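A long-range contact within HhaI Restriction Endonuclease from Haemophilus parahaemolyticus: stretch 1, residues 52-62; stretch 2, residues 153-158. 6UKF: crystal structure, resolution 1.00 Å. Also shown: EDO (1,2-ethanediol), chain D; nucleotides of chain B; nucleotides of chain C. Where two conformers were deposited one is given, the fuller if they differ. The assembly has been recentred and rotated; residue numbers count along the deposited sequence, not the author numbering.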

ATOM      1  N   SER A  52       6.546   4.757   5.843  1.00  8.35           N
ATOM      2  CA  SER A  52       5.570   4.190   4.931  0.83  8.24           C
ATOM      3  C   SER A  52       6.183   3.001   4.208  1.00  7.46           C
ATOM      4  O   SER A  52       7.387   2.745   4.291  1.00  8.60           O
ATOM      5  CB  SER A  52       5.140   5.218   3.875  0.83  8.25           C
ATOM      6  OG  SER A  52       4.564   6.365   4.468  0.83  8.68           O
ATOM      7  N   GLN A  53       5.340   2.286   3.479  1.00  8.30           N
ATOM      8  CA  GLN A  53       5.780   1.316   2.491  1.00  7.99           C
ATOM      9  C   GLN A  53       5.570   1.933   1.113  1.00  8.13           C
ATOM     10  O   GLN A  53       4.979   3.007   0.982  1.00  9.52           O
ATOM     11  CB  GLN A  53       5.069  -0.020   2.698  1.00  8.45           C
ATOM     12  CG  GLN A  53       5.445  -0.618   4.057  1.00  8.75           C
ATOM     13  CD  GLN A  53       4.708  -1.894   4.389  1.00  8.63           C
ATOM     14  OE1 GLN A  53       5.275  -2.984   4.313  1.00  8.96           O
ATOM     15  NE2 GLN A  53       3.443  -1.767   4.779  1.00  8.64           N
ATOM     16  N   CYS A  54       6.208   1.344   0.109  1.00  8.23           N
ATOM     17  CA  CYS A  54       6.352   2.050  -1.158  1.00  8.40           C
ATOM     18  C   CYS A  54       6.430   1.116  -2.367  1.00  8.23           C
ATOM     19  O   CYS A  54       7.312   1.250  -3.216  1.00  9.73           O
ATOM     20  CB  CYS A  54       7.546   3.000  -1.081  1.00  9.45           C
ATOM     21  SG  CYS A  54       7.374   4.477  -2.082  1.00 11.19           S
ATOM     22  N   GLY A  55       5.534   0.142  -2.449  1.00  8.39           N
ATOM     23  CA  GLY A  55       5.466  -0.732  -3.601  1.00  8.69           C
ATOM     24  C   GLY A  55       5.884  -2.159  -3.268  1.00  7.53           C
ATOM     25  O   GLY A  55       6.551  -2.430  -2.266  1.00  7.94           O
ATOM     26  N   GLN A  56       5.480  -3.085  -4.141  1.00  7.87           N
ATOM     27  CA  GLN A  56       5.730  -4.501  -3.910  1.00  7.85           C
ATOM     28  C   GLN A  56       5.594  -5.280  -5.211  1.00  8.09           C
ATOM     29  O   GLN A  56       5.079  -4.778  -6.210  1.00  8.49           O
ATOM     30  CB  GLN A  56       4.736  -5.068  -2.894  1.00  7.69           C
ATOM     31  CG  GLN A  56       3.287  -5.024  -3.374  1.00  7.62           C
ATOM     32  CD  GLN A  56       2.411  -5.979  -2.611  1.00  8.06           C
ATOM     33  OE1 GLN A  56       2.068  -5.732  -1.458  1.00  8.43           O
ATOM     34  NE2 GLN A  56       2.063  -7.097  -3.241  1.00  8.42           N
ATOM     35  N   PHE A  57       6.048  -6.533  -5.171  1.00  8.49           N
ATOM     36  CA  PHE A  57       5.720  -7.519  -6.195  1.00  8.07           C
ATOM     37  C   PHE A  57       5.836  -8.914  -5.586  1.00  7.95           C
ATOM     38  O   PHE A  57       6.728  -9.169  -4.773  1.00  8.37           O
ATOM     39  CB  PHE A  57       6.583  -7.390  -7.462  1.00  8.39           C
ATOM     40  CG  PHE A  57       8.069  -7.354  -7.218  1.00  8.25           C
ATOM     41  CD1 PHE A  57       8.818  -8.523  -7.213  1.00  8.26           C
ATOM     42  CD2 PHE A  57       8.724  -6.146  -7.038  1.00  8.99           C
ATOM     43  CE1 PHE A  57      10.187  -8.485  -7.012  1.00  8.85           C
ATOM     44  CE2 PHE A  57      10.092  -6.105  -6.835  1.00  9.32           C
ATOM     45  CZ  PHE A  57      10.824  -7.272  -6.824  1.00  9.53           C
ATOM     46  N   VAL A  58       4.927  -9.806  -5.977  1.00  8.51           N
ATOM     47  CA  VAL A  58       4.921 -11.169  -5.457  1.00  8.98           C
ATOM     48  C   VAL A  58       5.937 -12.015  -6.210  1.00  9.05           C
ATOM     49  O   VAL A  58       6.030 -11.961  -7.443  1.00  9.60           O
ATOM     50  CB  VAL A  58       3.507 -11.772  -5.545  1.00  9.13           C
ATOM     51  CG1 VAL A  58       3.530 -13.251  -5.194  1.00 10.42           C
ATOM     52  CG2 VAL A  58       2.558 -11.020  -4.625  1.00 10.12           C
ATOM     53  N   LEU A  59       6.710 -12.802  -5.463  1.00  9.04           N
ATOM     54  CA  LEU A  59       7.609 -13.796  -6.029  1.00  9.20           C
ATOM     55  C   LEU A  59       7.226 -15.165  -5.491  1.00  9.86           C
ATOM     56  O   LEU A  59       6.944 -15.314  -4.297  1.00 10.70           O
ATOM     57  CB  LEU A  59       9.065 -13.519  -5.655  1.00  9.73           C
ATOM     58  CG  LEU A  59       9.697 -12.245  -6.213  1.00  9.45           C
ATOM     59  CD1 LEU A  59      11.154 -12.175  -5.781  1.00 10.22           C
ATOM     60  CD2 LEU A  59       9.582 -12.166  -7.724  1.00 10.07           C
ATOM     61  N   ILE A  60       7.226 -16.159  -6.367  1.00 11.15           N
ATOM     62  CA  ILE A  60       6.856 -17.527  -6.023  1.00 12.52           C
ATOM     63  C   ILE A  60       8.134 -18.361  -5.991  1.00 12.59           C
ATOM     64  O   ILE A  60       8.854 -18.413  -6.997  1.00 13.83           O
ATOM     65  CB  ILE A  60       5.846 -18.104  -7.029  1.00 16.12           C
ATOM     66  CG1 ILE A  60       4.593 -17.222  -7.100  1.00 20.08           C
ATOM     67  CG2 ILE A  60       5.495 -19.534  -6.652  1.00 19.14           C
ATOM     68  CD1 ILE A  60       3.862 -17.054  -5.787  1.00 24.13           C
ATOM     69  N   PRO A  61       8.461 -19.018  -4.876  1.00 12.60           N
ATOM     70  CA  PRO A  61       9.658 -19.870  -4.860  1.00 13.02           C
ATOM     71  C   PRO A  61       9.458 -21.098  -5.737  1.00 13.56           C
ATOM     72  O   PRO A  61       8.441 -21.789  -5.643  1.00 16.98           O
ATOM     73  CB  PRO A  61       9.812 -20.251  -3.382  1.00 15.37           C
ATOM     74  CG  PRO A  61       8.454 -20.096  -2.798  1.00 17.73           C
ATOM     75  CD  PRO A  61       7.777 -18.997  -3.569  1.00 13.58           C
ATOM     76  N   ASN A  62      10.429 -21.354  -6.603  1.00 13.97           N
ATOM     77  CA  ASN A  62      10.465 -22.562  -7.420  1.00 14.00           C
ATOM     78  C   ASN A  62      11.548 -23.455  -6.821  1.00 13.46           C
ATOM     79  O   ASN A  62      12.739 -23.259  -7.075  1.00 13.97           O
ATOM     80  CB  ASN A  62      10.743 -22.228  -8.882  1.00 15.95           C
ATOM     81  CG  ASN A  62      10.658 -23.449  -9.785  1.00 19.01           C
ATOM     82  OD1 ASN A  62      10.992 -24.562  -9.376  1.00 18.87           O
ATOM     83  ND2 ASN A  62      10.205 -23.246 -11.016  1.00 25.20           N
ATOM     84  N   THR A 153      12.403  -5.895   1.815  1.00  8.43           N
ATOM     85  CA  THR A 153      12.301  -7.193   2.460  0.69  8.77           C
ATOM     86  C   THR A 153      11.379  -8.095   1.656  1.00  8.13           C
ATOM     87  O   THR A 153      10.561  -7.639   0.854  1.00  9.13           O
ATOM     88  CB  THR A 153      11.810  -7.075   3.911  0.69  9.99           C
ATOM     89  OG1 THR A 153      12.116  -8.286   4.615  0.69 10.75           O
ATOM     90  CG2 THR A 153      10.304  -6.823   3.964  0.69  8.97           C
ATOM     91  N   TYR A 154      11.549  -9.396   1.867  1.00  8.16           N
ATOM     92  CA  TYR A 154      10.694 -10.425   1.288  1.00  8.09           C
ATOM     93  C   TYR A 154       9.928 -11.056   2.443  1.00  8.40           C
ATOM     94  O   TYR A 154      10.536 -11.654   3.337  1.00  9.14           O
ATOM     95  CB  TYR A 154      11.546 -11.468   0.571  1.00  8.76           C
ATOM     96  CG  TYR A 154      10.776 -12.550  -0.158  1.00  8.49           C
ATOM     97  CD1 TYR A 154       9.805 -12.238  -1.102  1.00  8.80           C
ATOM     98  CD2 TYR A 154      11.057 -13.889   0.070  1.00  9.48           C
ATOM     99  CE1 TYR A 154       9.122 -13.239  -1.779  1.00  9.22           C
ATOM    100  CE2 TYR A 154      10.384 -14.889  -0.600  1.00 10.01           C
ATOM    101  CZ  TYR A 154       9.420 -14.563  -1.522  1.00  9.51           C
ATOM    102  OH  TYR A 154       8.762 -15.575  -2.185  1.00 11.07           O
ATOM    103  N   ARG A 155       8.606 -10.894   2.448  1.00  8.26           N
ATOM    104  CA  ARG A 155       7.810 -11.377   3.565  1.00  8.51           C
ATOM    105  C   ARG A 155       6.449 -11.848   3.084  1.00  8.91           C
ATOM    106  O   ARG A 155       5.909 -11.347   2.096  1.00  8.49           O
ATOM    107  CB  ARG A 155       7.621 -10.303   4.649  1.00  8.89           C
ATOM    108  CG  ARG A 155       6.745  -9.105   4.266  1.00  9.20           C
ATOM    109  CD  ARG A 155       6.686  -8.133   5.436  1.00  8.50           C
ATOM    110  NE  ARG A 155       5.979  -6.885   5.153  1.00  8.75           N
ATOM    111  CZ  ARG A 155       4.690  -6.665   5.410  1.00  8.55           C
ATOM    112  NH1 ARG A 155       3.933  -7.613   5.946  1.00  9.11           N
ATOM    113  NH2 ARG A 155       4.156  -5.487   5.122  1.00  8.78           N
ATOM    114  N   ILE A 156       5.903 -12.825   3.810  1.00  9.69           N
ATOM    115  CA  ILE A 156       4.512 -13.209   3.630  1.00 10.00           C
ATOM    116  C   ILE A 156       3.636 -12.024   3.987  1.00  9.81           C
ATOM    117  O   ILE A 156       3.756 -11.452   5.077  1.00 12.91           O
ATOM    118  CB  ILE A 156       4.177 -14.401   4.540  1.00 10.61           C
ATOM    119  CG1 ILE A 156       4.995 -15.632   4.150  1.00 11.77           C
ATOM    120  CG2 ILE A 156       2.679 -14.697   4.503  1.00 11.48           C
ATOM    121  CD1 ILE A 156       4.894 -16.765   5.157  1.00 14.14           C
ATOM    122  N   LYS A 157       2.740 -11.651   3.081  1.00  9.57           N
ATOM    123  CA  LYS A 157       1.694 -10.684   3.402  1.00  9.35           C
ATOM    124  C   LYS A 157       0.358 -11.287   2.984  1.00  9.30           C
ATOM    125  O   LYS A 157       0.041 -11.365   1.793  1.00  9.07           O
ATOM    126  CB  LYS A 157       1.929  -9.317   2.769  1.00  8.88           C
ATOM    127  CG  LYS A 157       0.873  -8.298   3.192  1.00  9.19           C
ATOM    128  CD  LYS A 157       1.324  -6.851   3.007  1.00  9.45           C
ATOM    129  CE  LYS A 157       1.662  -6.516   1.559  1.00  8.66           C
ATOM    130  NZ  LYS A 157       0.484  -6.571   0.650  1.00  8.48           N
ATOM    131  N   LYS A 158      -0.401 -11.734   3.979  1.00  9.43           N
ATOM    132  CA  LYS A 158      -1.729 -12.275   3.751  1.00  9.88           C
ATOM    133  C   LYS A 158      -2.544 -11.323   2.887  1.00  9.65           C
ATOM    134  O   LYS A 158      -2.480 -10.102   3.051  1.00  9.93           O
ATOM    135  CB  LYS A 158      -2.405 -12.443   5.112  1.00 11.24           C
ATOM    136  CG  LYS A 158      -3.733 -13.154   5.091  1.00 12.17           C
ATOM    137  CD  LYS A 158      -4.339 -13.123   6.480  1.00 13.03           C
ATOM    138  CE  LYS A 158      -5.659 -13.859   6.544  1.00 13.58           C
ATOM    139  NZ  LYS A 158      -6.284 -13.720   7.889  1.00 14.99           N
TER
HETATM  140  C1  EDO D 701      -3.769 -13.886  10.132  1.00 31.98           C
HETATM  141  O1  EDO D 701      -4.397 -15.132   9.813  1.00 31.67           O
HETATM  142  C2  EDO D 701      -4.375 -13.341  11.420  1.00 33.58           C
HETATM  143  O2  EDO D 701      -5.686 -12.840  11.134  1.00 35.22           O
ATOM    144  P    DC B   7       1.518  -6.863  -7.004  1.00  8.92           P
ATOM    145  OP1  DC B   7       2.048  -6.417  -8.314  1.00  9.90           O
ATOM    146  OP2  DC B   7       2.400  -7.514  -6.017  1.00  8.98           O
ATOM    147  O5'  DC B   7       0.830  -5.604  -6.304  1.00  9.41           O
ATOM    148  C5'  DC B   7      -0.023  -4.784  -7.085  1.00  9.68           C
ATOM    149  C4'  DC B   7      -0.630  -3.674  -6.255  1.00  9.64           C
ATOM    150  O4'  DC B   7      -1.614  -4.233  -5.347  1.00  9.12           O
ATOM    151  C3'  DC B   7       0.364  -2.892  -5.386  1.00  9.15           C
ATOM    152  O3'  DC B   7       0.128  -1.496  -5.556  1.00  9.33           O
ATOM    153  C2'  DC B   7       0.073  -3.374  -3.973  1.00  8.60           C
ATOM    154  C1'  DC B   7      -1.416  -3.704  -4.060  1.00  9.11           C
ATOM    155  N1   DC B   7      -1.871  -4.690  -3.057  1.00  8.74           N
ATOM    156  C2   DC B   7      -2.988  -4.405  -2.264  1.00  8.74           C
ATOM    157  O2   DC B   7      -3.596  -3.336  -2.431  1.00  9.35           O
ATOM    158  N3   DC B   7      -3.374  -5.312  -1.334  1.00  8.56           N
ATOM    159  C4   DC B   7      -2.691  -6.452  -1.187  1.00  8.64           C
ATOM    160  N4   DC B   7      -3.104  -7.316  -0.256  1.00  9.84           N
ATOM    161  C5   DC B   7      -1.556  -6.756  -1.989  1.00  8.83           C
ATOM    162  C6   DC B   7      -1.188  -5.856  -2.900  1.00  8.93           C
ATOM    163  P    DA B  10       1.307   5.480   3.660  1.00  8.80           P
ATOM    164  OP1  DA B  10       1.342   6.925   3.972  1.00  9.77           O
ATOM    165  OP2  DA B  10       1.882   4.980   2.392  1.00  9.59           O
ATOM    166  O5'  DA B  10       2.037   4.638   4.808  1.00  9.28           O
ATOM    167  C5'  DA B  10       1.987   5.067   6.157  1.00  9.74           C
ATOM    168  C4'  DA B  10       1.017   4.219   6.941  1.00  9.92           C
ATOM    169  O4'  DA B  10       1.412   2.819   6.873  1.00 10.63           O
ATOM    170  C3'  DA B  10       0.930   4.548   8.428  1.00 10.65           C
ATOM    171  O3'  DA B  10      -0.420   4.415   8.837  1.00 11.63           O
ATOM    172  C2'  DA B  10       1.873   3.536   9.069  1.00 11.73           C
ATOM    173  C1'  DA B  10       1.689   2.321   8.176  1.00 10.84           C
ATOM    174  N9   DA B  10       2.850   1.449   8.071  1.00 10.58           N
ATOM    175  C8   DA B  10       4.144   1.818   7.832  1.00 11.17           C
ATOM    176  N7   DA B  10       4.977   0.809   7.763  1.00 12.06           N
ATOM    177  C5   DA B  10       4.171  -0.301   7.952  1.00 11.52           C
ATOM    178  C6   DA B  10       4.450  -1.678   7.991  1.00 12.49           C
ATOM    179  N6   DA B  10       5.677  -2.179   7.831  1.00 13.37           N
ATOM    180  N1   DA B  10       3.418  -2.521   8.204  1.00 12.80           N
ATOM    181  C2   DA B  10       2.191  -2.012   8.363  1.00 12.52           C
ATOM    182  N3   DA B  10       1.806  -0.737   8.345  1.00 11.09           N
ATOM    183  C4   DA B  10       2.857   0.076   8.135  1.00 10.41           C
ATOM    184  P    DG C   5      -0.328 -11.792  10.224  1.00 15.25           P
ATOM    185  OP1  DG C   5      -1.147 -12.776  10.965  1.00 21.17           O
ATOM    186  OP2  DG C   5       0.585 -12.264   9.162  1.00 17.01           O
ATOM    187  O5'  DG C   5      -1.332 -10.718   9.632  1.00 14.32           O
ATOM    188  C5'  DG C   5      -2.226 -10.035  10.492  1.00 13.46           C
ATOM    189  C4'  DG C   5      -3.060  -9.084   9.679  1.00 11.67           C
ATOM    190  O4'  DG C   5      -2.223  -7.980   9.227  1.00 11.27           O
ATOM    191  C3'  DG C   5      -3.638  -9.713   8.408  1.00 11.75           C
ATOM    192  O3'  DG C   5      -4.913  -9.191   8.127  1.00 12.34           O
ATOM    193  C2'  DG C   5      -2.610  -9.299   7.355  1.00 11.23           C
ATOM    194  C1'  DG C   5      -2.335  -7.873   7.825  1.00 10.56           C
ATOM    195  N9   DG C   5      -1.154  -7.260   7.268  1.00  9.83           N
ATOM    196  C8   DG C   5       0.096  -7.803   7.109  1.00  9.58           C
ATOM    197  N7   DG C   5       0.944  -6.983   6.546  1.00  9.18           N
ATOM    198  C5   DG C   5       0.198  -5.829   6.317  1.00  8.72           C
ATOM    199  C6   DG C   5       0.567  -4.592   5.727  1.00  8.72           C
ATOM    200  O6   DG C   5       1.665  -4.254   5.267  1.00  8.96           O
ATOM    201  N1   DG C   5      -0.502  -3.700   5.690  1.00  8.56           N
ATOM    202  C2   DG C   5      -1.764  -3.966   6.158  1.00  9.22           C
ATOM    203  N2   DG C   5      -2.664  -2.982   6.034  1.00  9.91           N
ATOM    204  N3   DG C   5      -2.119  -5.113   6.711  1.00  9.24           N
ATOM    205  C4   DG C   5      -1.092  -5.993   6.754  1.00  9.04           C
HETATM  206  O   HOH W   1       7.583  -4.401   4.721  1.00 10.47           O

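How do two strands that never come close enough to pair still hold together? The axes of strand 52-62 and strand 153-156 approach no nearer than 8.8 Å and lie 70° apart, so side chains must reach across the gap. Along stretch 2 the contact begins at Tyr154, since Thr153 stays out of reach. The backbones are nearest at Leu59 and Tyr154, whose CA atoms are still 8.6 Å apart. Only 254 Å² is buried in all, both sides summed, and the contact rests on three hydrogen bonds from long side chains rather than on a packed core.

What does Tyr154 bring to the crossing? Its CA-to-CB bond points sideways, but with chi1 in t the ring carries its end nearer to stretch 1, and its OH donates a hydrogen bond of 2.8 Å to the backbone O of Leu59. The carbonyl lies at the ring edge, near its plane, where the phenol oxygen can meet it. The rest of the ring is apolar and finds an apolar partner: Leu59, directed toward stretch 2, places its CB 3.9 Å from CE1 of Tyr154. Pro61 adds a lighter touch, with its CD 3.8 Å from Tyr154 OH. Tyrosine suits this place because it joins a broad hydrophobic surface to a polar tip, and it has the largest area covered of any residue in the contact.

How can Arg155 take part when its CA-to-CB bond points away? The side chain is long enough to bring its end back: chi1 is p, chi2 and chi3 are t, and the guanidinium comes within reach of Gln53. Arg155 NH2 donates to Gln53 OE1 at 2.9 Å, with an angle of 157° at the hydrogen. A water closes a second route, donating to Gln53 OE1 at 2.7 Å and accepting from Arg155 NE at 3.0 Å. Both side chains also bond to the same guanine: O6 of DG5 of chain C receives Arg155 NH2 at 2.8 Å and Gln53 NE2 at 3.1 Å, while Arg155 NH1 donates to N7 of DG5 at 3.1 Å. The glutamine amide suits this place, its oxygen accepting from the arginine and its nitrogen donating to the base; contact with DNA fits the name restriction endonuclease.

Where does the contact end? After Ile156, which does not reach stretch 1, Lys157 points toward it, and its chain turns through p at both chi3 and chi4 to set NZ 2.8 Å from Gln56 OE1, to which it donates a hydrogen bond. Gln56, also directed toward its partner, uses the other end of its amide on the DNA: NE2 donates to OP2 of DC7 of chain B at 2.8 Å. Buried among protein and nucleotides, the lysine ammonium needs acceptors, and Gln56 supplies one, with further hydrogen bonding elsewhere in the structure. Lys158 lies beyond reach of stretch 1.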